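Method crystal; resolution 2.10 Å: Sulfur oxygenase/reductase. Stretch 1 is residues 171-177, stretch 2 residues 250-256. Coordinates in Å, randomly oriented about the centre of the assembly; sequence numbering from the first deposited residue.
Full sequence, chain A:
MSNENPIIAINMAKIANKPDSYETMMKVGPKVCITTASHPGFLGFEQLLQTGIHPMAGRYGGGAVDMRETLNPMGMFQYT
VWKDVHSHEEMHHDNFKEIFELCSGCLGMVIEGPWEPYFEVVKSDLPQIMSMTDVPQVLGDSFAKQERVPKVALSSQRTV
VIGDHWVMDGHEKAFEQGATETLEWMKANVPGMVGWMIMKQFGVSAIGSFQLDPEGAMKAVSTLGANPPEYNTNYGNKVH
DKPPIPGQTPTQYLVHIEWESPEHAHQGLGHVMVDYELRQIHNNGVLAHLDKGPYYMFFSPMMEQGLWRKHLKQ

Stretch 1 171-177: HEKAFEQ
Stretch 2 250-256: PTQYLVH

A helix lies nearly parallel over a strand of the same chain, joined by an aromatic and apolar contact and by two hydroxyl-to-carboxylate hydrogen bonds. Residues 172-177 form the helix, with phi/psi near -60/-45, and His171 (-100/9) occupies the N-cap position. The backbone bonds Phe175 N to His171 O (2.9 Å), Glu176 N to Glu172 O (2.9 Å) and Gln177 N to Lys173 O (3.0 Å) set the helical repeat. The other stretch begins at Pro250 (-57/149), preceded by a cis peptide bond; Thr251 follows at -56/130, and Gln252 to His256 are extended, with phi from -117 to -92 and psi from 109 to 134. Helix and strand run in the same direction, their axes 9° apart and 10.9 Å at closest approach. In register, Glu172 CA lies 7.6 Å from Thr251 CA, and Glu176 CA 8.9 Å from Tyr253 CA.

The strand's alternation turns Thr251, Tyr253 and Val255 toward the helix, whereas Leu254 points away. From the helix, Phe175 points toward the strand, and Glu172 and Glu176 leave sideways. Tyr253 (chi1 -73°, m; chi2 82°) is the centre of the contact, meeting all three. Phe175 (chi1 168°, t; chi2 87°) brings CE2 to 3.4 Å from Tyr253 CG, over one face of the tyrosine ring. The ring centroids are 4.6 Å apart and the planes inclined at 43°, an oblique pairing. Farther along the strand, Val255 (chi1 174°, t) places CG2 4.2 Å from Phe175 CZ, at the edge of the phenylalanine ring.

The tyrosine hydroxyl reaches between the two glutamates. Glu176 (chi1 -69°, m; chi2 176°, t; chi3 7°) extends so that its end comes nearer the strand, and Tyr253 OH donates a very short hydrogen bond to Glu176 OE2, 2.4 Å. The same OH lies 3.3 Å from Glu172 CB, a packing contact with the aliphatic part of that side chain.

Glu172 is folded instead (chi1 -79°, m; chi2 87°, p; chi3 -7°), carrying its carboxylate to the start of the second stretch. There Thr251 (chi1 -55°, m) donates from OG1 to Glu172 OE2, 2.7 Å. Water 1 adds a second link: it donates to Glu172 OE2 at 2.5 Å and accepts from Thr251 N at 3.1 Å, so this oxygen serves both the threonine hydroxyl directly and its backbone amide through the water. Lys173, fully extended (all chi t), points away from the strand. The contact buries 293 Å², summed over both sides.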

# COMPACT_ATOMS: atom_id res chain seq x y z
N HIS A 171 0.26 -63.79 35.84
CA HIS A 171 -0.09 -62.71 36.75
C HIS A 171 -1.48 -62.13 36.50
O HIS A 171 -1.83 -61.10 37.08
CB HIS A 171 0.96 -61.59 36.64
CG HIS A 171 2.31 -61.99 37.13
ND1 HIS A 171 3.01 -61.25 38.06
CD2 HIS A 171 3.09 -63.06 36.84
CE1 HIS A 171 4.17 -61.83 38.31
NE2 HIS A 171 4.24 -62.94 37.58
N GLU A 172 -2.28 -62.77 35.64
CA GLU A 172 -3.54 -62.17 35.21
C GLU A 172 -4.46 -61.91 36.40
O GLU A 172 -4.99 -60.80 36.57
CB GLU A 172 -4.23 -63.07 34.18
CG GLU A 172 -3.66 -62.97 32.76
CD GLU A 172 -2.48 -63.93 32.52
OE1 GLU A 172 -2.03 -64.56 33.50
OE2 GLU A 172 -2.03 -64.06 31.36
N LYS A 173 -4.62 -62.90 37.27
CA LYS A 173 -5.56 -62.76 38.37
C LYS A 173 -5.10 -61.69 39.35
O LYS A 173 -5.91 -60.91 39.85
CB LYS A 173 -5.72 -64.10 39.09
CG LYS A 173 -6.68 -64.05 40.27
CD LYS A 173 -6.75 -65.38 41.03
CE LYS A 173 -7.73 -65.27 42.19
NZ LYS A 173 -7.86 -66.53 42.96
N ALA A 174 -3.80 -61.66 39.66
CA ALA A 174 -3.25 -60.63 40.54
C ALA A 174 -3.43 -59.24 39.93
O ALA A 174 -3.76 -58.29 40.65
CB ALA A 174 -1.78 -60.91 40.85
N PHE A 175 -3.20 -59.10 38.62
CA PHE A 175 -3.43 -57.82 37.96
C PHE A 175 -4.89 -57.40 38.10
O PHE A 175 -5.18 -56.23 38.41
CB PHE A 175 -3.06 -57.90 36.47
CG PHE A 175 -3.53 -56.71 35.68
CD1 PHE A 175 -2.74 -55.57 35.58
CD2 PHE A 175 -4.78 -56.71 35.08
CE1 PHE A 175 -3.18 -54.44 34.88
CE2 PHE A 175 -5.24 -55.59 34.38
CZ PHE A 175 -4.45 -54.46 34.26
N GLU A 176 -5.81 -58.32 37.84
CA GLU A 176 -7.23 -57.98 37.91
C GLU A 176 -7.59 -57.47 39.30
O GLU A 176 -8.28 -56.45 39.43
CB GLU A 176 -8.07 -59.21 37.53
CG GLU A 176 -7.93 -59.56 36.06
CD GLU A 176 -8.67 -60.83 35.64
OE1 GLU A 176 -9.42 -61.38 36.48
OE2 GLU A 176 -8.53 -61.26 34.47
N GLN A 177 -7.09 -58.15 40.34
CA GLN A 177 -7.37 -57.72 41.70
C GLN A 177 -6.71 -56.37 42.01
O GLN A 177 -7.32 -55.51 42.65
CB GLN A 177 -6.89 -58.78 42.70
CG GLN A 177 -7.70 -60.06 42.62
CD GLN A 177 -7.12 -61.18 43.48
OE1 GLN A 177 -5.94 -61.51 43.39
NE2 GLN A 177 -7.96 -61.77 44.33
N PRO A 250 1.77 -61.62 25.48
CA PRO A 250 1.20 -61.53 26.83
C PRO A 250 -0.22 -60.96 26.82
O PRO A 250 -0.54 -60.18 25.94
CB PRO A 250 2.16 -60.58 27.56
CG PRO A 250 3.43 -60.66 26.81
CD PRO A 250 3.04 -60.88 25.37
N THR A 251 -1.04 -61.39 27.77
CA THR A 251 -2.43 -60.98 27.81
C THR A 251 -2.56 -59.47 27.86
O THR A 251 -1.94 -58.80 28.70
CB THR A 251 -3.11 -61.58 29.03
OG1 THR A 251 -2.96 -63.01 29.01
CG2 THR A 251 -4.58 -61.21 29.04
N GLN A 252 -3.38 -58.93 26.97
CA GLN A 252 -3.65 -57.50 26.97
C GLN A 252 -4.87 -57.20 27.82
O GLN A 252 -5.92 -57.84 27.66
CB GLN A 252 -3.88 -56.97 25.56
CG GLN A 252 -4.28 -55.50 25.56
CD GLN A 252 -4.59 -55.01 24.17
OE1 GLN A 252 -5.46 -55.55 23.51
NE2 GLN A 252 -3.86 -54.00 23.71
N TYR A 253 -4.75 -56.22 28.70
CA TYR A 253 -5.88 -55.63 29.39
C TYR A 253 -6.00 -54.17 29.00
O TYR A 253 -4.99 -53.45 29.00
CB TYR A 253 -5.73 -55.74 30.91
CG TYR A 253 -5.93 -57.13 31.48
CD1 TYR A 253 -4.91 -58.07 31.47
CD2 TYR A 253 -7.14 -57.49 32.08
CE1 TYR A 253 -5.09 -59.34 32.01
CE2 TYR A 253 -7.33 -58.76 32.63
CZ TYR A 253 -6.31 -59.68 32.59
OH TYR A 253 -6.50 -60.93 33.16
N LEU A 254 -7.22 -53.73 28.69
CA LEU A 254 -7.52 -52.32 28.48
C LEU A 254 -8.29 -51.82 29.69
O LEU A 254 -9.36 -52.35 30.02
CB LEU A 254 -8.35 -52.10 27.22
CG LEU A 254 -7.60 -52.52 25.98
CD1 LEU A 254 -8.41 -52.16 24.73
CD2 LEU A 254 -6.25 -51.82 25.98
N VAL A 255 -7.76 -50.79 30.34
CA VAL A 255 -8.40 -50.19 31.49
C VAL A 255 -9.13 -48.93 31.02
O VAL A 255 -8.50 -47.92 30.70
CB VAL A 255 -7.39 -49.90 32.61
CG1 VAL A 255 -8.06 -49.13 33.75
CG2 VAL A 255 -6.78 -51.22 33.11
N HIS A 256 -10.46 -48.99 31.01
CA HIS A 256 -11.31 -47.92 30.48
C HIS A 256 -11.75 -47.05 31.65
O HIS A 256 -12.37 -47.55 32.59
CB HIS A 256 -12.49 -48.56 29.75
CG HIS A 256 -13.59 -47.62 29.36
ND1 HIS A 256 -14.00 -47.46 28.05
CD2 HIS A 256 -14.45 -46.88 30.11
CE1 HIS A 256 -15.02 -46.62 28.01
NE2 HIS A 256 -15.32 -46.27 29.24
O HOH W 1 0.02 -63.20 30.12